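Local coordinates for protein ornithine carbamoyltransferase, anabolic (Campylobacter jejuni subsp. jejuni, PDB 3TPF) that transfers the carbamoyl group of carbamoyl phosphate to L-ornithine, giving L-citrulline and phosphate on the pathway to arginine, at residues Leu6-Ser18 and Ser161-Ile173. Numbering follows the deposited sequence.
Sequences LTLRDFSKEEILS and SWLITAAILGFEI
F11 meets I168 through its carbonyl, O to I168 CD1 3.6 Å, while its ring leads away from helix 161-169, with T7 O and L8 O in plane at its edge; the ring makes a cation-pi contact with K3 and meets the ring of F5. The other flat group, the R9 guanidinium, reaches past the contact to a salt bridge with E186, a hydrogen bond to Y124 and a cation-pi contact with F190. The aliphatic stem of R9 does the packing: CG lies 3.4 Å from I164 CD1, CD also rests on that methyl, and the bend at chi3 (72°), about the bond joining them, turns the guanidinium off toward its outside partners. The two side chains cross at about a right angle.

I168 lies against the backbone of 8-13. Its CD1 branch meets L8 O and F11 O, while CG2 faces K13 N and touches I16 CD1 (4.0 Å). L8 brings CD1 against T165 OG1, a hydroxyl already donated to S161 O (2.7 Å). Toward the C-terminal end of helix 161-169, L17 CG packs on L169 CD2 (3.7 Å), and the extended K13 chain carries CE to the helix end, 3.3 Å from L169 O.

No direct hydrogen bond joins the segments; one water does, taking the L8 N proton and bonding to S161 OG (2.9 Å).

Helix 13-18, the start of helix 13-28 and opened by the S12-E15 capping box, runs at 109° to helix 161-169, tying the carbamoyl phosphate domain to the ornithine domain. Helix 157-169 belongs to the beta-alpha-beta crossover joining neighbouring parallel strands 148-152 and 172-176 of the Rossmann-like sheet, flanked by helices 126-138 and 185-198.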
ATOM      1  N   LEU B   6     -17.852  15.807   6.659  1.00 37.00           N
ATOM      2  CA  LEU B   6     -18.340  14.580   7.312  1.00 36.51           C
ATOM      3  C   LEU B   6     -19.732  14.213   6.888  1.00 37.13           C
ATOM      4  O   LEU B   6     -20.156  13.092   7.057  1.00 39.49           O
ATOM      5  CB  LEU B   6     -18.353  14.780   8.841  1.00 37.44           C
ATOM      6  CG  LEU B   6     -16.988  15.253   9.434  1.00 36.91           C
ATOM      7  CD1 LEU B   6     -16.965  15.309  10.943  1.00 37.23           C
ATOM      8  CD2 LEU B   6     -15.861  14.360   8.978  1.00 36.17           C
ATOM      9  N   THR B   7     -20.498  15.209   6.483  1.00 37.79           N
ATOM     10  CA  THR B   7     -21.856  15.033   5.975  1.00 38.32           C
ATOM     11  C   THR B   7     -22.315  16.242   5.162  1.00 38.16           C
ATOM     12  O   THR B   7     -21.972  17.376   5.468  1.00 38.71           O
ATOM     13  CB  THR B   7     -22.890  14.834   7.103  1.00 39.86           C
ATOM     14  OG1 THR B   7     -24.208  14.867   6.529  1.00 40.82           O
ATOM     15  CG2 THR B   7     -22.753  15.917   8.135  1.00 40.00           C
ATOM     16  N   LEU B   8     -23.151  16.016   4.176  1.00 38.25           N
ATOM     17  CA  LEU B   8     -23.641  17.150   3.424  1.00 40.38           C
ATOM     18  C   LEU B   8     -24.527  18.086   4.255  1.00 41.78           C
ATOM     19  O   LEU B   8     -24.852  19.216   3.845  1.00 41.97           O
ATOM     20  CB  LEU B   8     -24.382  16.654   2.196  1.00 42.01           C
ATOM     21  CG  LEU B   8     -23.376  16.087   1.187  1.00 41.58           C
ATOM     22  CD1 LEU B   8     -23.988  15.275   0.073  1.00 41.04           C
ATOM     23  CD2 LEU B   8     -22.628  17.297   0.688  1.00 41.38           C
ATOM     24  N   ARG B   9     -24.937  17.604   5.419  1.00 42.90           N
ATOM     25  CA  ARG B   9     -25.771  18.413   6.314  1.00 45.70           C
ATOM     26  C   ARG B   9     -25.126  19.726   6.618  1.00 46.09           C
ATOM     27  O   ARG B   9     -25.800  20.685   6.868  1.00 48.84           O
ATOM     28  CB  ARG B   9     -25.988  17.724   7.640  1.00 47.92           C
ATOM     29  CG  ARG B   9     -27.098  16.701   7.608  1.00 49.58           C
ATOM     30  CD  ARG B   9     -27.177  15.966   8.908  1.00 51.55           C
ATOM     31  NE  ARG B   9     -27.705  16.807   9.934  1.00 54.25           N
ATOM     32  CZ  ARG B   9     -28.244  16.350  11.056  1.00 57.70           C
ATOM     33  NH1 ARG B   9     -28.322  15.040  11.297  1.00 57.96           N
ATOM     34  NH2 ARG B   9     -28.723  17.212  11.953  1.00 60.26           N
ATOM     35  N   ASP B  10     -23.805  19.748   6.643  1.00 44.77           N
ATOM     36  CA  ASP B  10     -23.053  20.947   6.985  1.00 45.66           C
ATOM     37  C   ASP B  10     -22.860  21.912   5.818  1.00 45.72           C
ATOM     38  O   ASP B  10     -22.083  22.846   5.924  1.00 46.91           O
ATOM     39  CB  ASP B  10     -21.679  20.560   7.560  1.00 45.14           C
ATOM     40  CG  ASP B  10     -21.776  19.790   8.891  1.00 46.71           C
ATOM     41  OD1 ASP B  10     -22.715  20.039   9.708  1.00 50.30           O
ATOM     42  OD2 ASP B  10     -20.884  18.950   9.146  1.00 46.72           O
ATOM     43  N   PHE B  11     -23.505  21.673   4.687  1.00 45.99           N
ATOM     44  CA  PHE B  11     -23.300  22.527   3.506  1.00 47.24           C
ATOM     45  C   PHE B  11     -24.572  23.100   2.892  1.00 49.72           C
ATOM     46  O   PHE B  11     -25.683  22.608   3.151  1.00 53.23           O
ATOM     47  CB  PHE B  11     -22.499  21.814   2.473  1.00 46.68           C
ATOM     48  CG  PHE B  11     -21.159  21.418   2.975  1.00 45.92           C
ATOM     49  CD1 PHE B  11     -21.012  20.255   3.731  1.00 44.45           C
ATOM     50  CD2 PHE B  11     -20.065  22.243   2.767  1.00 47.75           C
ATOM     51  CE1 PHE B  11     -19.818  19.907   4.219  1.00 42.78           C
ATOM     52  CE2 PHE B  11     -18.837  21.903   3.283  1.00 45.55           C
ATOM     53  CZ  PHE B  11     -18.733  20.735   4.004  1.00 44.36           C
ATOM     54  N   SER B  12     -24.396  24.211   2.174  1.00 48.90           N
ATOM     55  CA  SER B  12     -25.510  24.903   1.572  1.00 50.60           C
ATOM     56  C   SER B  12     -25.768  24.349   0.194  1.00 50.42           C
ATOM     57  O   SER B  12     -24.900  23.747  -0.458  1.00 48.81           O
ATOM     58  CB  SER B  12     -25.248  26.378   1.444  1.00 52.58           C
ATOM     59  OG  SER B  12     -24.189  26.650   0.546  1.00 52.23           O
ATOM     60  N   LYS B  13     -27.005  24.500  -0.222  1.00 52.59           N
ATOM     61  CA  LYS B  13     -27.423  24.208  -1.586  1.00 53.17           C
ATOM     62  C   LYS B  13     -26.353  24.712  -2.563  1.00 53.28           C
ATOM     63  O   LYS B  13     -25.922  24.012  -3.456  1.00 52.00           O
ATOM     64  CB  LYS B  13     -28.758  24.903  -1.862  1.00 56.46           C
ATOM     65  CG  LYS B  13     -29.387  24.539  -3.178  1.00 58.62           C
ATOM     66  CD  LYS B  13     -30.564  25.404  -3.596  1.00 64.27           C
ATOM     67  CE  LYS B  13     -31.041  25.005  -5.020  1.00 66.77           C
ATOM     68  NZ  LYS B  13     -32.258  25.681  -5.587  1.00 73.52           N
ATOM     69  N   GLU B  14     -25.954  25.958  -2.378  1.00 55.53           N
ATOM     70  CA  GLU B  14     -24.992  26.609  -3.271  1.00 56.22           C
ATOM     71  C   GLU B  14     -23.619  25.928  -3.213  1.00 52.40           C
ATOM     72  O   GLU B  14     -22.975  25.699  -4.214  1.00 51.88           O
ATOM     73  CB  GLU B  14     -24.839  28.068  -2.900  1.00 60.70           C
ATOM     74  CG  GLU B  14     -26.048  28.925  -3.224  1.00 66.26           C
ATOM     75  CD  GLU B  14     -27.193  28.860  -2.181  1.00 70.48           C
ATOM     76  OE1 GLU B  14     -26.953  28.584  -0.950  1.00 68.93           O
ATOM     77  OE2 GLU B  14     -28.356  29.122  -2.628  1.00 73.82           O
ATOM     78  N   GLU B  15     -23.173  25.641  -2.019  1.00 49.72           N
ATOM     79  CA  GLU B  15     -21.942  24.939  -1.880  1.00 47.52           C
ATOM     80  C   GLU B  15     -21.961  23.570  -2.607  1.00 44.58           C
ATOM     81  O   GLU B  15     -20.996  23.202  -3.249  1.00 43.05           O
ATOM     82  CB  GLU B  15     -21.578  24.798  -0.401  1.00 47.87           C
ATOM     83  CG  GLU B  15     -21.026  26.102   0.152  1.00 51.20           C
ATOM     84  CD  GLU B  15     -20.849  26.114   1.659  1.00 52.55           C
ATOM     85  OE1 GLU B  15     -21.733  25.583   2.383  1.00 54.00           O
ATOM     86  OE2 GLU B  15     -19.812  26.659   2.112  1.00 53.60           O
ATOM     87  N   ILE B  16     -23.008  22.788  -2.416  1.00 43.30           N
ATOM     88  CA  ILE B  16     -23.026  21.421  -2.968  1.00 41.13           C
ATOM     89  C   ILE B  16     -23.060  21.554  -4.485  1.00 42.45           C
ATOM     90  O   ILE B  16     -22.339  20.889  -5.186  1.00 40.97           O
ATOM     91  CB  ILE B  16     -24.242  20.609  -2.527  1.00 40.53           C
ATOM     92  CG1 ILE B  16     -24.063  20.170  -1.094  1.00 39.47           C
ATOM     93  CG2 ILE B  16     -24.465  19.417  -3.420  1.00 38.48           C
ATOM     94  CD1 ILE B  16     -25.375  20.121  -0.307  1.00 41.26           C
ATOM     95  N   LEU B  17     -23.896  22.441  -4.986  1.00 44.62           N
ATOM     96  CA  LEU B  17     -24.019  22.590  -6.423  1.00 46.74           C
ATOM     97  C   LEU B  17     -22.694  23.078  -7.050  1.00 48.31           C
ATOM     98  O   LEU B  17     -22.352  22.725  -8.190  1.00 50.80           O
ATOM     99  CB  LEU B  17     -25.180  23.528  -6.848  1.00 49.34           C
ATOM    100  CG  LEU B  17     -26.609  22.955  -6.721  1.00 49.38           C
ATOM    101  CD1 LEU B  17     -27.623  24.006  -7.119  1.00 50.91           C
ATOM    102  CD2 LEU B  17     -26.793  21.639  -7.468  1.00 46.61           C
ATOM    103  N   SER B  18     -21.925  23.839  -6.307  1.00 48.55           N
ATOM    104  CA  SER B  18     -20.714  24.349  -6.890  1.00 49.80           C
ATOM    105  C   SER B  18     -19.637  23.249  -6.898  1.00 46.13           C
ATOM    106  O   SER B  18     -18.727  23.307  -7.704  1.00 46.66           O
ATOM    107  CB  SER B  18     -20.234  25.588  -6.151  1.00 52.72           C
ATOM    108  OG  SER B  18     -19.308  25.126  -5.193  1.00 55.73           O
ATOM    109  N   SER B 161     -28.233  10.075   3.521  1.00 44.92           N
ATOM    110  CA  SER B 161     -27.555  11.089   2.779  1.00 43.78           C
ATOM    111  C   SER B 161     -28.379  11.540   1.589  1.00 44.57           C
ATOM    112  O   SER B 161     -28.370  12.745   1.246  1.00 43.98           O
ATOM    113  CB  SER B 161     -26.209  10.594   2.317  1.00 43.35           C
ATOM    114  OG  SER B 161     -25.349  10.402   3.418  1.00 43.90           O
ATOM    115  N   TRP B 162     -29.146  10.622   0.973  1.00 44.65           N
ATOM    116  CA  TRP B 162     -30.103  11.092  -0.088  1.00 44.70           C
ATOM    117  C   TRP B 162     -31.218  11.949   0.489  1.00 45.28           C
ATOM    118  O   TRP B 162     -31.619  12.951  -0.095  1.00 45.08           O
ATOM    119  CB  TRP B 162     -30.636   9.987  -0.989  1.00 45.16           C
ATOM    120  CG  TRP B 162     -29.862   9.976  -2.318  1.00 43.81           C
ATOM    121  CD1 TRP B 162     -29.050   9.011  -2.732  1.00 43.36           C
ATOM    122  CD2 TRP B 162     -29.763  11.027  -3.309  1.00 42.93           C
ATOM    123  NE1 TRP B 162     -28.433   9.385  -3.908  1.00 42.20           N
ATOM    124  CE2 TRP B 162     -28.879  10.602  -4.285  1.00 41.71           C
ATOM    125  CE3 TRP B 162     -30.334  12.267  -3.440  1.00 44.66           C
ATOM    126  CZ2 TRP B 162     -28.559  11.332  -5.397  1.00 41.88           C
ATOM    127  CZ3 TRP B 162     -30.023  13.014  -4.554  1.00 44.82           C
ATOM    128  CH2 TRP B 162     -29.117  12.545  -5.513  1.00 43.50           C
ATOM    129  N   LEU B 163     -31.661  11.569   1.659  1.00 45.89           N
ATOM    130  CA  LEU B 163     -32.790  12.276   2.260  1.00 48.94           C
ATOM    131  C   LEU B 163     -32.378  13.717   2.492  1.00 48.54           C
ATOM    132  O   LEU B 163     -33.032  14.655   2.039  1.00 49.76           O
ATOM    133  CB  LEU B 163     -33.260  11.615   3.576  1.00 50.69           C
ATOM    134  CG  LEU B 163     -34.235  12.352   4.481  1.00 53.08           C
ATOM    135  CD1 LEU B 163     -35.459  12.753   3.667  1.00 54.73           C
ATOM    136  CD2 LEU B 163     -34.607  11.514   5.710  1.00 55.07           C
ATOM    137  N   ILE B 164     -31.230  13.834   3.130  1.00 46.90           N
ATOM    138  CA  ILE B 164     -30.595  15.108   3.466  1.00 46.20           C
ATOM    139  C   ILE B 164     -30.309  15.975   2.282  1.00 44.63           C
ATOM    140  O   ILE B 164     -30.593  17.164   2.297  1.00 45.90           O
ATOM    141  CB  ILE B 164     -29.218  14.835   4.082  1.00 44.90           C
ATOM    142  CG1 ILE B 164     -29.408  14.494   5.543  1.00 47.10           C
ATOM    143  CG2 ILE B 164     -28.186  15.946   3.850  1.00 43.26           C
ATOM    144  CD1 ILE B 164     -28.164  13.823   6.108  1.00 46.87           C
ATOM    145  N   THR B 165     -29.664  15.388   1.294  1.00 42.22           N
ATOM    146  CA  THR B 165     -29.223  16.145   0.124  1.00 41.07           C
ATOM    147  C   THR B 165     -30.441  16.628  -0.666  1.00 42.82           C
ATOM    148  O   THR B 165     -30.465  17.753  -1.176  1.00 43.63           O
ATOM    149  CB  THR B 165     -28.388  15.300  -0.823  1.00 38.84           C
ATOM    150  OG1 THR B 165     -27.290  14.779  -0.112  1.00 36.66           O
ATOM    151  CG2 THR B 165     -27.916  16.113  -2.005  1.00 38.36           C
ATOM    152  N   ALA B 166     -31.459  15.773  -0.742  1.00 43.73           N
ATOM    153  CA  ALA B 166     -32.726  16.127  -1.395  1.00 45.73           C
ATOM    154  C   ALA B 166     -33.299  17.374  -0.719  1.00 47.59           C
ATOM    155  O   ALA B 166     -33.726  18.348  -1.341  1.00 48.61           O
ATOM    156  CB  ALA B 166     -33.669  14.954  -1.261  1.00 46.48           C
ATOM    157  N   ALA B 167     -33.213  17.303   0.590  1.00 48.01           N
ATOM    158  CA  ALA B 167     -33.761  18.294   1.480  1.00 50.40           C
ATOM    159  C   ALA B 167     -33.078  19.639   1.267  1.00 50.25           C
ATOM    160  O   ALA B 167     -33.763  20.724   1.297  1.00 53.38           O
ATOM    161  CB  ALA B 167     -33.574  17.856   2.943  1.00 50.40           C
ATOM    162  N   ILE B 168     -31.768  19.590   1.086  1.00 47.13           N
ATOM    163  CA  ILE B 168     -31.005  20.825   0.945  1.00 47.09           C
ATOM    164  C   ILE B 168     -31.247  21.407  -0.420  1.00 48.19           C
ATOM    165  O   ILE B 168     -31.514  22.605  -0.574  1.00 50.25           O
ATOM    166  CB  ILE B 168     -29.501  20.642   1.184  1.00 44.54           C
ATOM    167  CG1 ILE B 168     -29.234  20.284   2.654  1.00 44.41           C
ATOM    168  CG2 ILE B 168     -28.778  21.935   0.865  1.00 44.40           C
ATOM    169  CD1 ILE B 168     -27.867  19.787   3.017  1.00 42.15           C
ATOM    170  N   LEU B 169     -31.231  20.528  -1.415  1.00 47.48           N
ATOM    171  CA  LEU B 169     -31.191  20.979  -2.797  1.00 47.92           C
ATOM    172  C   LEU B 169     -32.524  21.428  -3.327  1.00 51.34           C
ATOM    173  O   LEU B 169     -32.588  22.195  -4.289  1.00 52.63           O
ATOM    174  CB  LEU B 169     -30.627  19.900  -3.655  1.00 45.92           C
ATOM    175  CG  LEU B 169     -29.087  19.693  -3.636  1.00 43.31           C
ATOM    176  CD1 LEU B 169     -28.857  18.513  -4.576  1.00 41.42           C
ATOM    177  CD2 LEU B 169     -28.243  20.867  -4.123  1.00 43.36           C
ATOM    178  N   GLY B 170     -33.593  20.952  -2.688  1.00 53.24           N
ATOM    179  CA  GLY B 170     -34.975  21.248  -3.119  1.00 56.50           C
ATOM    180  C   GLY B 170     -35.606  20.205  -4.060  1.00 57.27           C
ATOM    181  O   GLY B 170     -36.583  20.474  -4.777  1.00 60.85           O
ATOM    182  N   PHE B 171     -35.071  19.004  -4.021  1.00 55.05           N
ATOM    183  CA  PHE B 171     -35.502  17.940  -4.899  1.00 55.39           C
ATOM    184  C   PHE B 171     -36.808  17.385  -4.427  1.00 57.68           C
ATOM    185  O   PHE B 171     -37.261  17.632  -3.309  1.00 57.83           O
ATOM    186  CB  PHE B 171     -34.502  16.765  -4.890  1.00 52.98           C
ATOM    187  CG  PHE B 171     -33.273  16.978  -5.716  1.00 50.90           C
ATOM    188  CD1 PHE B 171     -32.952  18.227  -6.230  1.00 51.59           C
ATOM    189  CD2 PHE B 171     -32.413  15.913  -5.949  1.00 48.57           C
ATOM    190  CE1 PHE B 171     -31.791  18.401  -6.957  1.00 50.16           C
ATOM    191  CE2 PHE B 171     -31.282  16.083  -6.705  1.00 46.96           C
ATOM    192  CZ  PHE B 171     -30.970  17.327  -7.216  1.00 47.69           C
ATOM    193  N   GLU B 172     -37.418  16.632  -5.328  1.00 58.97           N
ATOM    194  CA  GLU B 172     -38.664  15.940  -5.006  1.00 61.99           C
ATOM    195  C   GLU B 172     -38.250  14.537  -4.834  1.00 60.71           C
ATOM    196  O   GLU B 172     -37.766  13.933  -5.773  1.00 59.64           O
ATOM    197  CB  GLU B 172     -39.663  16.063  -6.130  1.00 64.44           C
ATOM    198  CG  GLU B 172     -40.930  15.265  -5.915  1.00 67.60           C
ATOM    199  CD  GLU B 172     -41.993  15.515  -6.994  1.00 70.66           C
ATOM    200  OE1 GLU B 172     -41.907  16.536  -7.738  1.00 71.21           O
ATOM    201  OE2 GLU B 172     -42.917  14.681  -7.054  1.00 72.64           O
ATOM    202  N   ILE B 173     -38.352  14.033  -3.618  1.00 61.90           N
ATOM    203  CA  ILE B 173     -37.888  12.681  -3.353  1.00 61.02           C
ATOM    204  C   ILE B 173     -38.912  11.810  -2.656  1.00 63.88           C
ATOM    205  O   ILE B 173     -39.523  12.208  -1.664  1.00 65.73           O
ATOM    206  CB  ILE B 173     -36.593  12.677  -2.543  1.00 59.56           C
ATOM    207  CG1 ILE B 173     -36.066  11.243  -2.420  1.00 59.57           C
ATOM    208  CG2 ILE B 173     -36.812  13.298  -1.192  1.00 60.11           C
ATOM    209  CD1 ILE B 173     -34.694  11.131  -1.800  1.00 58.07           C
TER
HETATM  210  O   HOH W   1     -24.615  13.095   4.187  1.00 10.27           O